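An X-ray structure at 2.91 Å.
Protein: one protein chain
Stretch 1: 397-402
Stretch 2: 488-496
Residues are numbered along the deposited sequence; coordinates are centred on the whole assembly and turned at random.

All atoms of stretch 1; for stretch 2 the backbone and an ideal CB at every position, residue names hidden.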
# COMPACT_ATOMS: atom_id res chain seq x y z
N SER A 397 -11.35 5.04 13.51
CA SER A 397 -12.44 4.16 13.90
C SER A 397 -13.72 4.86 14.37
O SER A 397 -14.80 4.52 13.90
CB SER A 397 -11.98 3.10 14.91
OG SER A 397 -11.83 3.64 16.21
N LEU A 398 -13.61 5.82 15.28
CA LEU A 398 -14.81 6.47 15.82
C LEU A 398 -14.52 7.88 16.27
O LEU A 398 -14.28 8.12 17.44
CB LEU A 398 -15.36 5.68 17.01
CG LEU A 398 -16.87 5.57 17.22
CD1 LEU A 398 -17.16 5.22 18.66
CD2 LEU A 398 -17.57 6.83 16.84
N ARG A 399 -14.58 8.82 15.35
CA ARG A 399 -14.31 10.20 15.71
C ARG A 399 -15.20 10.72 16.85
O ARG A 399 -16.30 10.21 17.07
CB ARG A 399 -14.34 11.06 14.46
CG ARG A 399 -13.20 10.66 13.53
CD ARG A 399 -13.22 11.40 12.22
NE ARG A 399 -14.08 10.73 11.25
CZ ARG A 399 -13.90 10.78 9.93
NH1 ARG A 399 -14.73 10.13 9.13
NH2 ARG A 399 -12.87 11.48 9.44
N GLY A 400 -14.71 11.69 17.62
CA GLY A 400 -15.43 12.13 18.80
C GLY A 400 -15.20 11.28 20.04
O GLY A 400 -15.31 11.76 21.17
N PHE A 401 -14.88 10.01 19.86
CA PHE A 401 -14.42 9.24 21.01
C PHE A 401 -12.89 9.18 21.06
O PHE A 401 -12.23 9.18 20.02
CB PHE A 401 -15.05 7.85 21.02
CG PHE A 401 -16.56 7.87 21.08
CD1 PHE A 401 -17.30 8.28 19.99
CD2 PHE A 401 -17.22 7.48 22.23
CE1 PHE A 401 -18.68 8.30 20.04
CE2 PHE A 401 -18.60 7.50 22.28
CZ PHE A 401 -19.33 7.91 21.18
N ALA A 402 -12.31 9.18 22.26
CA ALA A 402 -10.85 9.13 22.35
C ALA A 402 -10.37 7.77 21.86
O ALA A 402 -11.11 6.79 21.88
CB ALA A 402 -10.39 9.37 23.75
N UNK A 488 -23.43 -0.48 20.31
CA UNK A 488 -22.81 0.31 19.28
C UNK A 488 -22.81 1.79 19.64
O UNK A 488 -23.79 2.33 20.20
CB UNK A 488 -23.52 0.09 17.95
N UNK A 489 -21.71 2.45 19.32
CA UNK A 489 -21.63 3.89 19.47
C UNK A 489 -21.47 4.50 18.12
O UNK A 489 -21.04 3.83 17.17
CB UNK A 489 -20.48 4.30 20.39
N UNK A 490 -21.81 5.77 18.02
CA UNK A 490 -21.71 6.46 16.77
C UNK A 490 -21.62 7.96 16.97
O UNK A 490 -21.94 8.50 18.02
CB UNK A 490 -22.90 6.11 15.88
N UNK A 491 -21.19 8.64 15.93
CA UNK A 491 -20.98 10.06 16.01
C UNK A 491 -21.17 10.68 14.65
O UNK A 491 -21.17 9.98 13.64
CB UNK A 491 -19.59 10.38 16.56
N UNK A 492 -21.31 12.00 14.64
CA UNK A 492 -21.39 12.73 13.39
C UNK A 492 -20.57 14.02 13.46
O UNK A 492 -20.50 14.67 14.52
CB UNK A 492 -22.85 13.04 13.05
N UNK A 493 -19.92 14.39 12.36
CA UNK A 493 -19.12 15.60 12.41
C UNK A 493 -18.70 16.21 11.10
O UNK A 493 -19.11 15.77 10.03
CB UNK A 493 -17.85 15.31 13.22
N UNK A 494 -17.91 17.27 11.23
CA UNK A 494 -17.16 17.87 10.13
C UNK A 494 -15.73 17.34 10.19
O UNK A 494 -15.24 16.95 11.24
CB UNK A 494 -17.19 19.40 10.20
N UNK A 495 -15.07 17.33 9.05
CA UNK A 495 -13.72 16.80 8.99
C UNK A 495 -13.01 17.55 7.88
O UNK A 495 -13.49 17.63 6.76
CB UNK A 495 -13.71 15.29 8.75
N UNK A 496 -11.86 18.13 8.22
CA UNK A 496 -11.07 18.84 7.23
C UNK A 496 -9.78 18.10 7.09
O UNK A 496 -9.22 17.65 8.08
CB UNK A 496 -10.84 20.30 7.61

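Stretch 1 turns back on itself in a type II beta turn from Leu398 to Phe401, closed by a hydrogen bond from Phe401 N to Leu398 O at 3.1 Å. The turn offers stretch 2 two apolar side chains, Leu398 and Phe401, and the carbonyl oxygen of Arg399. Stretch 2 is a strand from position 489 onward.

At position 488 nothing of stretch 1 lies within 5.5 Å of the ideal CB, so the contact sets no preference; the residue is Val488.

Position 489 points its CB toward stretch 1, 3.9 Å from both Leu398 CD1 and Phe401 CZ. An apolar side chain would suit this site, as would a long one whose aliphatic base packs here while its end goes elsewhere. The deposited Arg489 is of the latter kind. Its CB makes those two contacts, whereas its end leads away and its guanidinium hydrogen-bonds elsewhere in the structure.

Position 490 directs its CB away, 5.5 Å from Leu398 CD2, so stretch 1 leaves many side chains possible. It is Ala490, which meets stretch 1 through its backbone: CA is 4.2 Å from Leu398 CD2, and O lies 3.8 Å from Phe401 CE1, at the edge of the ring.

Position 491 is the most informative. Its CB points toward the turn and lies 3.3 Å from Arg399 O, with Leu398 CD2 at 4.1 Å and Phe401 CE1 at 4.2 Å. A small side chain fits so close an approach, and the carbonyl favours a short donor: serine, perhaps threonine or cysteine, with alanine fitting but giving Arg399 O no donor from this position. The residue is Ser491, in the p rotamer, whose OG donates a hydrogen bond to Arg399 O at 2.8 Å. The same OG lies 3.6 Å from Leu398 CD2, a van der Waals contact beside the hydrogen bond. An ideal CB on Gly400 would lie 3.8 Å from Ser491 CB.

Position 492 points away and is unconstrained by stretch 1; it is Ala492. At 493 the CB direction is toward, but nothing lies within 5.5 Å, leaving space for more than the Gly493 found there. Position 494 is out of reach of stretch 1, which leaves the choice open; it is Ile494, on the surface.

Position 495 again faces stretch 1, its CB 4.0 Å from Arg399 NH2. A small residue would rest against the guanidinium, and an acidic or polar one could also be considered. Ala495 takes the small option, in a simple packing contact.

Position 496, likewise out of reach and open to many side chains, is Leu496.

Stretch 2 (488-496) VRASAGIAL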
# COMPACT_ATOMS: atom_id res chain seq x y z
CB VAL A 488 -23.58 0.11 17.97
CG1 VAL A 488 -22.83 0.72 16.82
CG2 VAL A 488 -23.79 -1.36 17.73
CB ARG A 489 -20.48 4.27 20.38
CG ARG A 489 -20.83 4.10 21.84
CD ARG A 489 -19.70 3.51 22.60
NE ARG A 489 -19.86 2.09 22.84
CZ ARG A 489 -19.45 1.49 23.96
NH1 ARG A 489 -18.92 2.23 24.92
NH2 ARG A 489 -19.58 0.18 24.12
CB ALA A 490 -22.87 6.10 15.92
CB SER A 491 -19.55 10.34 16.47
OG SER A 491 -18.59 9.97 15.48
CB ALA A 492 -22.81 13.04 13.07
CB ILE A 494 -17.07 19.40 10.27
CG1 ILE A 494 -18.42 19.97 10.68
CG2 ILE A 494 -16.62 20.06 8.97
CD1 ILE A 494 -19.49 19.74 9.66
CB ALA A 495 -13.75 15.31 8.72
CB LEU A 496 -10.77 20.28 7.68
CG LEU A 496 -10.30 21.21 6.56
CD1 LEU A 496 -10.80 22.63 6.78
CD2 LEU A 496 -8.77 21.19 6.40
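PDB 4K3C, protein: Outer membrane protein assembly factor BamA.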